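Glutathione S-transferase from Bombyx mori probably catalyses the transfer of glutathione to electrophilic compounds, acting as a homodimeric cytosolic enzyme. Local coordinates of one contact, PDB 3AY8 (chain A, 2.10 Å), residues L19-A24 and P156-T161, beside the matching contact of the related glutathione S-transferase delta from Bombyx mori, PDB 3VK9 (chain B, 2.00 Å), residues L18-A23 and L154-L159. Structure 2 is superposed on structure 1 by the backbone atoms of these residues (RMSD 0.51 Å); each is numbered along its deposited sequence.

Structure 1 (3AY8); sequences LLAARA and PTIADT.
Thr161 (chi1 47°) places OG1 between its backbone N and carbonyl carbon, within reach of Ile158 O and Ala21, and CG2 beside the N, facing Ala24, while Leu20 (chi1 -84°) sets CG anti to its carbonyl carbon. Thr161 CB lies 3.7 Å from Leu20 CB. The far end of Leu20 reaches the backbone, with CD1 3.5 Å from Thr161 O. Ala21 CB meets Ile158 CG2 at 4.3 Å and Thr161 OG1 at 4.1 Å. Ala24 CB lies 4.2 Å from Thr161 CG2. Thr161 OG1 donates to Ile158 O at 2.9 Å, tilted 34° out of the carbonyl plane, so this buried hydroxyl is satisfied within its own helix. Thr157 and Asp160 form the N-capping box known from glutathione transferases: Thr157 N donates to Asp160 OD2, and Ala159 N to Thr157 OG1. This is consistent with holding the first turn. Asp160 OD1 accepts hydrogen bonds from Val151 N and Trp186 NE1. The buried contact joins helix 13-25 of the thioredoxin-like domain to the start of helix 158-173 in the helical C-terminal domain.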
loop_
_atom_site.group_PDB
_atom_site.type_symbol
_atom_site.label_atom_id
_atom_site.label_comp_id
_atom_site.label_asym_id
_atom_site.label_seq_id
_atom_site.Cartn_x
_atom_site.Cartn_y
_atom_site.Cartn_z
ATOM N N LEU A 19 -6.548 -13.328 -7.046
ATOM C CA LEU A 19 -6.826 -14.651 -7.642
ATOM C C LEU A 19 -5.548 -15.465 -7.826
ATOM O O LEU A 19 -5.502 -16.666 -7.510
ATOM C CB LEU A 19 -7.623 -14.526 -8.954
ATOM C CG LEU A 19 -8.002 -15.838 -9.666
ATOM C CD1 LEU A 19 -8.785 -16.802 -8.783
ATOM C CD2 LEU A 19 -8.764 -15.571 -10.974
ATOM N N LEU A 20 -4.490 -14.810 -8.303
ATOM C CA LEU A 20 -3.199 -15.471 -8.439
ATOM C C LEU A 20 -2.721 -16.084 -7.125
ATOM O O LEU A 20 -2.105 -17.152 -7.128
ATOM C CB LEU A 20 -2.147 -14.495 -8.976
ATOM C CG LEU A 20 -2.056 -14.285 -10.498
ATOM C CD1 LEU A 20 -1.233 -13.039 -10.804
ATOM C CD2 LEU A 20 -1.449 -15.506 -11.218
ATOM N N ALA A 21 -2.963 -15.389 -6.011
ATOM C CA ALA A 21 -2.600 -15.915 -4.687
ATOM C C ALA A 21 -3.419 -17.172 -4.378
ATOM O O ALA A 21 -2.874 -18.162 -3.897
ATOM C CB ALA A 21 -2.818 -14.864 -3.601
ATOM N N ALA A 22 -4.721 -17.115 -4.639
ATOM C CA ALA A 22 -5.588 -18.292 -4.468
ATOM C C ALA A 22 -5.085 -19.470 -5.326
ATOM O O ALA A 22 -4.999 -20.590 -4.835
ATOM C CB ALA A 22 -7.041 -17.952 -4.798
ATOM N N ARG A 23 -4.705 -19.205 -6.580
ATOM C CA ARG A 23 -4.140 -20.259 -7.450
ATOM C C ARG A 23 -2.840 -20.818 -6.882
ATOM O O ARG A 23 -2.630 -22.028 -6.895
ATOM C CB ARG A 23 -3.896 -19.768 -8.885
ATOM C CG ARG A 23 -5.110 -19.147 -9.607
ATOM C CD ARG A 23 -6.368 -19.995 -9.475
ATOM N NE ARG A 23 -7.397 -19.686 -10.470
ATOM C CZ ARG A 23 -8.597 -20.262 -10.482
ATOM N NH1 ARG A 23 -8.922 -21.151 -9.552
ATOM N NH2 ARG A 23 -9.472 -19.961 -11.416
ATOM N N ALA A 24 -1.976 -19.932 -6.379
ATOM C CA ALA A 24 -0.665 -20.340 -5.876
ATOM C C ALA A 24 -0.757 -21.261 -4.659
ATOM O O ALA A 24 -0.049 -22.266 -4.596
ATOM C CB ALA A 24 0.199 -19.116 -5.561
ATOM N N PRO A 156 9.205 -18.442 -4.892
ATOM C CA PRO A 156 8.102 -17.499 -5.120
ATOM C C PRO A 156 7.233 -17.316 -3.872
ATOM O O PRO A 156 7.121 -18.227 -3.060
ATOM C CB PRO A 156 7.310 -18.124 -6.275
ATOM C CG PRO A 156 7.704 -19.574 -6.304
ATOM C CD PRO A 156 9.074 -19.677 -5.693
ATOM N N THR A 157 6.670 -16.123 -3.700
ATOM C CA THR A 157 5.815 -15.839 -2.548
ATOM C C THR A 157 4.602 -15.086 -3.067
ATOM O O THR A 157 4.538 -14.782 -4.265
ATOM C CB THR A 157 6.547 -14.987 -1.478
ATOM O OG1 THR A 157 6.960 -13.738 -2.056
ATOM C CG2 THR A 157 7.796 -15.729 -0.927
ATOM N N ILE A 158 3.640 -14.792 -2.191
ATOM C CA ILE A 158 2.530 -13.925 -2.574
ATOM C C ILE A 158 2.978 -12.515 -2.990
ATOM O O ILE A 158 2.215 -11.802 -3.632
ATOM C CB ILE A 158 1.398 -13.836 -1.500
ATOM C CG1 ILE A 158 1.898 -13.211 -0.196
ATOM C CG2 ILE A 158 0.744 -15.209 -1.263
ATOM C CD1 ILE A 158 0.754 -12.923 0.794
ATOM N N ALA A 159 4.188 -12.104 -2.617
ATOM C CA ALA A 159 4.723 -10.828 -3.138
ATOM C C ALA A 159 4.902 -10.915 -4.671
ATOM O O ALA A 159 4.634 -9.955 -5.397
ATOM C CB ALA A 159 6.027 -10.468 -2.451
ATOM N N ASP A 160 5.298 -12.081 -5.168
ATOM C CA ASP A 160 5.410 -12.276 -6.628
ATOM C C ASP A 160 4.070 -12.287 -7.338
ATOM O O ASP A 160 3.959 -11.724 -8.413
ATOM C CB ASP A 160 6.185 -13.546 -6.974
ATOM C CG ASP A 160 7.583 -13.537 -6.403
ATOM O OD1 ASP A 160 8.469 -12.883 -7.008
ATOM O OD2 ASP A 160 7.787 -14.188 -5.359
ATOM N N THR A 161 3.056 -12.926 -6.757
ATOM C CA THR A 161 1.738 -12.928 -7.397
ATOM C C THR A 161 1.161 -11.507 -7.529
ATOM O O THR A 161 0.644 -11.149 -8.582
ATOM C CB THR A 161 0.756 -13.911 -6.734
ATOM O OG1 THR A 161 0.791 -13.747 -5.318
ATOM C CG2 THR A 161 1.156 -15.368 -7.076
#

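Structure 2 (3VK9); sequences LLTAKA and LTVADL.
Leu159 (chi1 -57°) sets CG anti to its carbonyl carbon and beside its backbone N, from where CD1 reaches Thr20 and Ala23, and Leu19 (chi1 -73°) also has CG anti to its carbonyl carbon. Leu159 CB lies 4.0 Å from Leu19 CB. The far end of Leu19 reaches the backbone, with CD1 3.5 Å from Leu159 O. Thr20 OG1 meets Val156 CG1 at 4.0 Å and Leu159 CD1 at 3.7 Å, and the threonine crosses both side chains obliquely. Ala23 CB lies 4.1 Å from Leu159 CD1. The Thr20 hydroxyl is hydrogen-bonded to Ala16 O of its own helix; towards Leu159 and Val156 its OG1 makes van der Waals contact. Thr155 and Asp158 form the N-capping box known from glutathione transferases: Thr155 N donates to Asp158 OD2, and Ala157 N to Thr155 OG1. This is consistent with holding the first turn of the helix that carries Val156 and Leu159. Asp158 OD1 accepts hydrogen bonds from Val149 N and Trp184 NE1.

How the two compare
Ala21(A) stands against Thr20(B), with the CB atoms in the same place. OG1 and CG2 of Thr20(B) have no counterpart in Ala21(A). The touch to Ile158(A) / Val156(B) is kept, as is that to Thr161(A) / Leu159(B). The hydroxyl of Thr20(B) is hydrogen-bonded to Ala16(B) O in its own helix.

Arg23(A) is matched by Lys22(B), which is modelled in two conformers.

Pro156(A) stands against Leu154(B), neither of which touches the other segment.

Ile158(A) is matched by Val156(B). CG2 of Ile158(A) and CG1 of Val156(B) are 0.8 Å apart after superposition, and CG1 of Ile158(A) and CG2 of Val156(B) 0.9 Å apart. The branches facing the first helix therefore correspond, and CD1 of Ile158(A) is the atom without a counterpart.

Thr161(A) against Leu159(B) sets a polar branch beside a longer apolar one. CG2 of Thr161(A) and CG of Leu159(B) lie 1.0 Å apart. OG1 of Thr161(A) has no counterpart. It is tied back to Ile158(A) O by a hydrogen bond of 2.9 Å, which Leu159(B) has no polar side-chain atom to make. CD1 of Leu159(B), also without a counterpart, lays apolar surface against Thr20(B) and Ala23(B). The touches to Leu20(A) / Leu19(B), Ala21(A) / Thr20(B) and Ala24(A) / Ala23(B) are kept.

The CA atoms that can be compared coincide within the error, and the side chain of Leu20(A) keeps its place in Leu19(B). The capping box persists, with Thr157(A) N - Asp160(A) OD2 and Thr155(B) N - Asp158(B) OD2 both at 2.8 Å. The side chain of Leu19(A), which touches nothing across the contact, lies differently from that of Leu18(B).

Structure 2 (3VK9)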
loop_
_atom_site.group_PDB
_atom_site.type_symbol
_atom_site.label_atom_id
_atom_site.label_comp_id
_atom_site.label_asym_id
_atom_site.label_seq_id
_atom_site.Cartn_x
_atom_site.Cartn_y
_atom_site.Cartn_z
ATOM N N LEU B 18 -6.500 -13.553 -7.094
ATOM C CA LEU B 18 -6.767 -14.724 -7.929
ATOM C C LEU B 18 -5.502 -15.580 -8.044
ATOM O O LEU B 18 -5.553 -16.787 -7.902
ATOM C CB LEU B 18 -7.309 -14.314 -9.304
ATOM C CG LEU B 18 -8.678 -13.635 -9.182
ATOM C CD1 LEU B 18 -9.105 -12.940 -10.484
ATOM C CD2 LEU B 18 -9.712 -14.653 -8.721
ATOM N N LEU B 19 -4.359 -14.940 -8.255
ATOM C CA LEU B 19 -3.084 -15.655 -8.280
ATOM C C LEU B 19 -2.778 -16.426 -6.986
ATOM O O LEU B 19 -2.347 -17.584 -7.022
ATOM C CB LEU B 19 -1.945 -14.680 -8.581
ATOM C CG LEU B 19 -1.859 -14.170 -10.028
ATOM C CD1 LEU B 19 -0.924 -12.959 -10.128
ATOM C CD2 LEU B 19 -1.446 -15.271 -10.965
ATOM N N THR B 20 -2.987 -15.769 -5.851
ATOM C CA THR B 20 -2.687 -16.364 -4.558
ATOM C C THR B 20 -3.614 -17.548 -4.321
ATOM O O THR B 20 -3.191 -18.577 -3.803
ATOM C CB THR B 20 -2.819 -15.333 -3.427
ATOM O OG1 THR B 20 -1.850 -14.284 -3.613
ATOM C CG2 THR B 20 -2.601 -16.000 -2.051
ATOM N N ALA B 21 -4.872 -17.413 -4.729
ATOM C CA ALA B 21 -5.821 -18.508 -4.582
ATOM C C ALA B 21 -5.410 -19.716 -5.426
ATOM O O ALA B 21 -5.517 -20.871 -4.981
ATOM C CB ALA B 21 -7.255 -18.045 -4.919
ATOM N N LYS B 22 -4.962 -19.464 -6.652
ATOM C CA LYS B 22 -4.483 -20.546 -7.509
ATOM C C LYS B 22 -3.255 -21.207 -6.909
ATOM O O LYS B 22 -3.160 -22.420 -6.885
ATOM C CB LYS B 22 -4.177 -20.043 -8.924
ATOM C CG LYS B 22 -5.431 -19.705 -9.729
ATOM C CD LYS B 22 -6.282 -20.939 -10.007
ATOM C CE LYS B 22 -7.428 -20.578 -10.959
ATOM N NZ LYS B 22 -8.245 -21.749 -11.380
ATOM N N ALA B 23 -2.318 -20.401 -6.416
ATOM C CA ALA B 23 -1.108 -20.940 -5.794
ATOM C C ALA B 23 -1.389 -21.802 -4.549
ATOM O O ALA B 23 -0.641 -22.718 -4.249
ATOM C CB ALA B 23 -0.145 -19.806 -5.451
ATOM N N LEU B 154 8.987 -18.529 -4.964
ATOM C CA LEU B 154 7.824 -17.726 -5.314
ATOM C C LEU B 154 7.085 -17.328 -4.024
ATOM O O LEU B 154 6.858 -18.167 -3.149
ATOM C CB LEU B 154 6.889 -18.525 -6.214
ATOM C CG LEU B 154 5.638 -17.795 -6.717
ATOM C CD1 LEU B 154 5.986 -16.944 -7.928
ATOM C CD2 LEU B 154 4.540 -18.794 -7.049
ATOM N N THR B 155 6.732 -16.053 -3.896
ATOM C CA THR B 155 5.951 -15.603 -2.724
ATOM C C THR B 155 4.781 -14.698 -3.120
ATOM O O THR B 155 4.678 -14.250 -4.263
ATOM C CB THR B 155 6.816 -14.849 -1.697
ATOM O OG1 THR B 155 7.250 -13.599 -2.255
ATOM C CG2 THR B 155 8.042 -15.685 -1.280
ATOM N N VAL B 156 3.895 -14.423 -2.169
ATOM C CA VAL B 156 2.805 -13.515 -2.439
ATOM C C VAL B 156 3.311 -12.152 -2.930
ATOM O O VAL B 156 2.557 -11.412 -3.561
ATOM C CB VAL B 156 1.887 -13.337 -1.203
ATOM C CG1 VAL B 156 1.087 -14.608 -0.961
ATOM C CG2 VAL B 156 2.719 -12.960 0.026
ATOM N N ALA B 157 4.570 -11.815 -2.631
ATOM C CA ALA B 157 5.158 -10.585 -3.158
ATOM C C ALA B 157 5.317 -10.615 -4.682
ATOM O O ALA B 157 5.032 -9.629 -5.353
ATOM C CB ALA B 157 6.497 -10.278 -2.484
ATOM N N ASP B 158 5.797 -11.732 -5.227
ATOM C CA ASP B 158 5.853 -11.878 -6.684
ATOM C C ASP B 158 4.447 -11.728 -7.298
ATOM O O ASP B 158 4.244 -11.050 -8.302
ATOM C CB ASP B 158 6.461 -13.238 -7.072
ATOM C CG ASP B 158 7.892 -13.424 -6.548
ATOM O OD1 ASP B 158 8.816 -12.767 -7.076
ATOM O OD2 ASP B 158 8.090 -14.235 -5.620
ATOM N N LEU B 159 3.469 -12.371 -6.690
ATOM C CA LEU B 159 2.142 -12.419 -7.275
ATOM C C LEU B 159 1.466 -11.036 -7.284
ATOM O O LEU B 159 0.826 -10.641 -8.259
ATOM C CB LEU B 159 1.280 -13.452 -6.532
ATOM C CG LEU B 159 1.811 -14.892 -6.460
ATOM C CD1 LEU B 159 0.823 -15.821 -5.699
ATOM C CD2 LEU B 159 2.095 -15.432 -7.845
#